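Local coordinates for putative ABC transporter amino acid-binding protein (Sinorhizobium meliloti, PDB 2Q88) that binds the compatible solute ectoine as the substrate-binding protein of an ABC transporter and probably delivers it for uptake in osmoprotection, at residues Arg43-Phe46 with Lys47-Val51; Lys107-Leu111 with Gly112-Tyr116. One frame throughout, in Å; residues are numbered along the deposited sequence.

Interaction 1: residues Arg43-Phe46 with Lys47-Val51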
# COMPACT_ATOMS: atom_id res chain seq x y z
N ARG A 43 -2.51 -8.43 12.27
CA ARG A 43 -3.36 -9.23 13.15
C ARG A 43 -2.50 -10.10 14.06
O ARG A 43 -2.79 -10.21 15.24
CB ARG A 43 -4.32 -10.12 12.36
CG ARG A 43 -5.22 -10.98 13.25
CD ARG A 43 -5.99 -12.04 12.50
NE ARG A 43 -6.79 -11.41 11.46
CZ ARG A 43 -7.97 -10.85 11.64
NH1 ARG A 43 -8.55 -10.85 12.86
NH2 ARG A 43 -8.59 -10.29 10.61
N GLU A 44 -1.45 -10.69 13.50
CA GLU A 44 -0.56 -11.56 14.27
C GLU A 44 0.19 -10.79 15.36
O GLU A 44 0.28 -11.26 16.50
CB GLU A 44 0.41 -12.33 13.36
CG GLU A 44 1.24 -13.40 14.06
CD GLU A 44 0.40 -14.34 14.95
OE1 GLU A 44 0.82 -14.59 16.11
OE2 GLU A 44 -0.67 -14.83 14.50
N ILE A 45 0.71 -9.61 15.04
CA ILE A 45 1.40 -8.81 16.06
C ILE A 45 0.44 -8.37 17.17
O ILE A 45 0.72 -8.54 18.37
CB ILE A 45 2.13 -7.62 15.42
CG1 ILE A 45 3.35 -8.13 14.63
CG2 ILE A 45 2.57 -6.61 16.50
CD1 ILE A 45 4.01 -7.13 13.71
N PHE A 46 -0.71 -7.81 16.78
CA PHE A 46 -1.68 -7.37 17.78
C PHE A 46 -2.08 -8.51 18.70
O PHE A 46 -2.21 -8.30 19.91
CB PHE A 46 -2.90 -6.71 17.13
CG PHE A 46 -2.69 -5.25 16.81
CD1 PHE A 46 -2.41 -4.34 17.83
CD2 PHE A 46 -2.79 -4.79 15.50
CE1 PHE A 46 -2.22 -2.97 17.54
CE2 PHE A 46 -2.59 -3.44 15.20
CZ PHE A 46 -2.31 -2.52 16.22
N LYS A 47 -2.27 -9.70 18.14
CA LYS A 47 -2.58 -10.88 18.95
C LYS A 47 -1.48 -11.11 19.98
O LYS A 47 -1.76 -11.36 21.16
CB LYS A 47 -2.75 -12.12 18.08
CG LYS A 47 -3.19 -13.34 18.90
CD LYS A 47 -3.28 -14.62 18.09
CE LYS A 47 -3.42 -15.81 19.04
NZ LYS A 47 -3.76 -17.08 18.33
N ARG A 48 -0.23 -11.02 19.54
CA ARG A 48 0.93 -11.23 20.41
C ARG A 48 1.01 -10.18 21.49
O ARG A 48 1.48 -10.47 22.58
CB ARG A 48 2.22 -11.25 19.58
CG ARG A 48 2.41 -12.55 18.84
CD ARG A 48 3.45 -12.50 17.73
NE ARG A 48 3.33 -13.69 16.89
CZ ARG A 48 4.10 -14.77 16.99
NH1 ARG A 48 5.09 -14.82 17.88
NH2 ARG A 48 3.90 -15.79 16.19
N LEU A 49 0.53 -8.97 21.18
CA LEU A 49 0.45 -7.88 22.15
C LEU A 49 -0.77 -8.00 23.06
O LEU A 49 -0.95 -7.16 23.95
CB LEU A 49 0.44 -6.52 21.44
CG LEU A 49 1.69 -6.15 20.63
CD1 LEU A 49 1.50 -4.83 19.86
CD2 LEU A 49 2.86 -6.08 21.58
N GLY A 50 -1.60 -9.02 22.85
CA GLY A 50 -2.79 -9.23 23.69
C GLY A 50 -4.04 -8.50 23.24
O GLY A 50 -4.97 -8.31 24.03
N VAL A 51 -4.05 -8.08 21.97
CA VAL A 51 -5.22 -7.45 21.34
C VAL A 51 -5.82 -8.50 20.41
O VAL A 51 -5.25 -8.78 19.36
CB VAL A 51 -4.84 -6.18 20.55
CG1 VAL A 51 -6.06 -5.58 19.85
CG2 VAL A 51 -4.17 -5.13 21.45
O HOH W 1 -5.26 -9.64 16.58

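Interaction 2: residues Lys107-Leu111 with Gly112-Tyr116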
# COMPACT_ATOMS: atom_id res chain seq x y z
N LYS A 107 -2.87 -3.98 -25.00
CA LYS A 107 -1.99 -4.99 -25.60
C LYS A 107 -1.18 -4.37 -26.73
O LYS A 107 -1.74 -3.66 -27.56
CB LYS A 107 -2.81 -6.18 -26.13
CG LYS A 107 -1.97 -7.37 -26.58
CD LYS A 107 -2.71 -8.21 -27.62
CE LYS A 107 -1.80 -9.25 -28.24
NZ LYS A 107 -2.05 -9.41 -29.71
N GLY A 108 0.12 -4.61 -26.74
CA GLY A 108 1.03 -4.02 -27.71
C GLY A 108 1.61 -2.69 -27.26
O GLY A 108 2.56 -2.19 -27.88
N ASN A 109 1.06 -2.11 -26.19
CA ASN A 109 1.49 -0.80 -25.68
C ASN A 109 1.61 0.22 -26.83
O ASN A 109 2.72 0.68 -27.15
CB ASN A 109 2.79 -0.96 -24.88
CG ASN A 109 3.16 0.29 -24.09
OD1 ASN A 109 2.48 1.31 -24.15
ND2 ASN A 109 4.26 0.20 -23.34
N PRO A 110 0.47 0.57 -27.44
CA PRO A 110 0.45 1.36 -28.67
C PRO A 110 1.02 2.77 -28.51
O PRO A 110 1.51 3.35 -29.46
CB PRO A 110 -1.04 1.45 -28.99
CG PRO A 110 -1.71 1.26 -27.69
CD PRO A 110 -0.89 0.23 -27.00
N LEU A 111 0.94 3.30 -27.29
CA LEU A 111 1.45 4.64 -27.01
C LEU A 111 2.89 4.61 -26.53
O LEU A 111 3.47 5.66 -26.25
CB LEU A 111 0.54 5.33 -25.99
CG LEU A 111 -0.61 6.21 -26.50
CD1 LEU A 111 -1.28 5.68 -27.76
CD2 LEU A 111 -1.62 6.44 -25.40
N GLY A 112 3.47 3.42 -26.45
CA GLY A 112 4.87 3.24 -26.04
C GLY A 112 5.16 3.86 -24.69
O GLY A 112 6.17 4.54 -24.52
N LEU A 113 4.27 3.61 -23.73
CA LEU A 113 4.40 4.16 -22.38
C LEU A 113 5.14 3.17 -21.47
O LEU A 113 4.62 2.09 -21.17
CB LEU A 113 3.02 4.50 -21.79
CG LEU A 113 2.11 5.44 -22.59
CD1 LEU A 113 0.69 5.45 -22.02
CD2 LEU A 113 2.67 6.85 -22.65
N LYS A 114 6.35 3.55 -21.05
CA LYS A 114 7.22 2.70 -20.22
C LYS A 114 7.64 3.39 -18.91
O LYS A 114 8.16 2.75 -17.99
CB LYS A 114 8.49 2.30 -21.01
CG LYS A 114 8.24 1.58 -22.33
CD LYS A 114 9.53 1.44 -23.12
CE LYS A 114 9.31 0.90 -24.53
NZ LYS A 114 10.61 0.81 -25.29
N SER A 115 7.44 4.71 -18.84
CA SER A 115 7.82 5.51 -17.68
C SER A 115 6.75 6.57 -17.45
O SER A 115 5.94 6.83 -18.33
CB SER A 115 9.18 6.17 -17.92
OG SER A 115 9.11 7.19 -18.91
N TYR A 116 6.77 7.21 -16.27
CA TYR A 116 5.80 8.27 -16.01
C TYR A 116 6.08 9.49 -16.89
O TYR A 116 5.16 10.25 -17.20
CB TYR A 116 5.77 8.66 -14.54
CG TYR A 116 5.15 7.59 -13.66
CD1 TYR A 116 5.96 6.74 -12.91
CD2 TYR A 116 3.77 7.43 -13.59
CE1 TYR A 116 5.40 5.76 -12.08
CE2 TYR A 116 3.19 6.44 -12.75
CZ TYR A 116 4.02 5.60 -12.02
OH TYR A 116 3.49 4.60 -11.19

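Interaction 1: residues Arg43-Phe46 with Lys47-Val51
Lys47 N and Arg48 N donate to Arg43 O and Glu44 O in the last turns of helix 37-48, which then ends in a Schellman motif closed by Val51 N on Phe46 O at 2.8 Å. Gly50 makes the reversal: at phi 88° it leaves helical geometry, and its N bonds back to Lys47 O. Leu49 N still bonds to Ile45 O.

The apolar side chains follow this fold-back. Val51 comes to lie alongside Phe46, pointing the same way, its CB 4.0 Å from Phe46 CB and its CG2 near Phe46 CD1. From the neighbouring residue, Ile45 CG2 meets Leu49 CD1 at 4.0 Å, again side by side. The two pairs serve different neighbours: Phe46 and Val51 pack on Leu9 of helix 5-12, while Ile45 touches Phe218 and Leu225 of helix 212-228, so the helix end packs on two other helices of this periplasmic binding protein fold, with Phe46 also on Val54 of strand 53-58.

On the polar side Glu44 is linked to Arg48 one turn ahead by a salt bridge. Glu44 CG stands anti to the backbone N (chi1 -172°) and the chain then bends at chi2, which swings the carboxylate up to the guanidinium. The two planes lie 76° apart, so the groups do not pair flat; a single oxygen, OE1, takes both nitrogens, with NE the nearer and NH2 a weak partner at 3.3 Å. OE1 offers NE its anti lone pair. Where the chain folds back, one water donates to both Arg43 O and Val51 O, at 2.9 Å from each.

Interaction 2: residues Lys107-Leu111 with Gly112-Tyr116
Asn109 holds CG anti to its own backbone N (chi1 -169°), and OD1 nearly eclipses CA (chi2 -2°), which lays both ends of the amide against the backbone of Leu113. OD1 accepts from Leu113 N and ND2 donates to Leu113 O, each at 2.9 Å, so one side-chain amide grips one residue through its N-H and its carbonyl together. The approaches differ: Leu113 N lies 29° from the plane of the side-chain carbonyl, while ND2 stands well above the plane of the Leu113 carbonyl.

Asn109 also opens a type I beta turn that ends at Gly112, the residue before Leu113, with Pro110 and Leu111 at its corners and Gly112 N bonded to Asn109 O at 2.9 Å. The amide thus ties the start of the turn to the residue just after it. Gly112 follows with positive phi, a conformation favoured by glycine. Beside the polar grip, Leu111 CB rests on Leu113 CG at 3.7 Å, a small apolar contact across the turn exit. With an alanine in place of Asn109 the N-H and carbonyl of Leu113 would probably both lose their partner across the turn, letting Leu113 shift against the backbone at the turn's start.

The turn lies at the surface in the connection from strand 98-106 to helix 116-121. Asn109 also packs on Glu190 and Leu192 of strand 189-192, and Leu113 turns inward onto Asp118 and Ile119 of the coming helix. Ser115 is the N-cap of that helix, its OG bonded to Asp118 N, and Tyr116 then points its hydroxyl to Ser171 of strand 169-173 while its ring meets Phe103 of strand 98-106 edge-to-face.

Interactions 1 and 2 lie on opposite sides of the chain's centre, about 44 Å apart between centres, and share no helix or strand. Both are local reversals at the margin of a secondary-structure element: residues 43-51 finish a helix, whereas residues 107-116 leave a strand and lead into a helix. Interaction 1 is partly buried, and its apolar side packs against two other helices and strand 53-58, with charged groups kept to the outer side. Interaction 2 is a surface turn in which one neutral amide is bonded to backbone. Glycine at positive phi serves each reversal, but a salt bridge occurs only in the first.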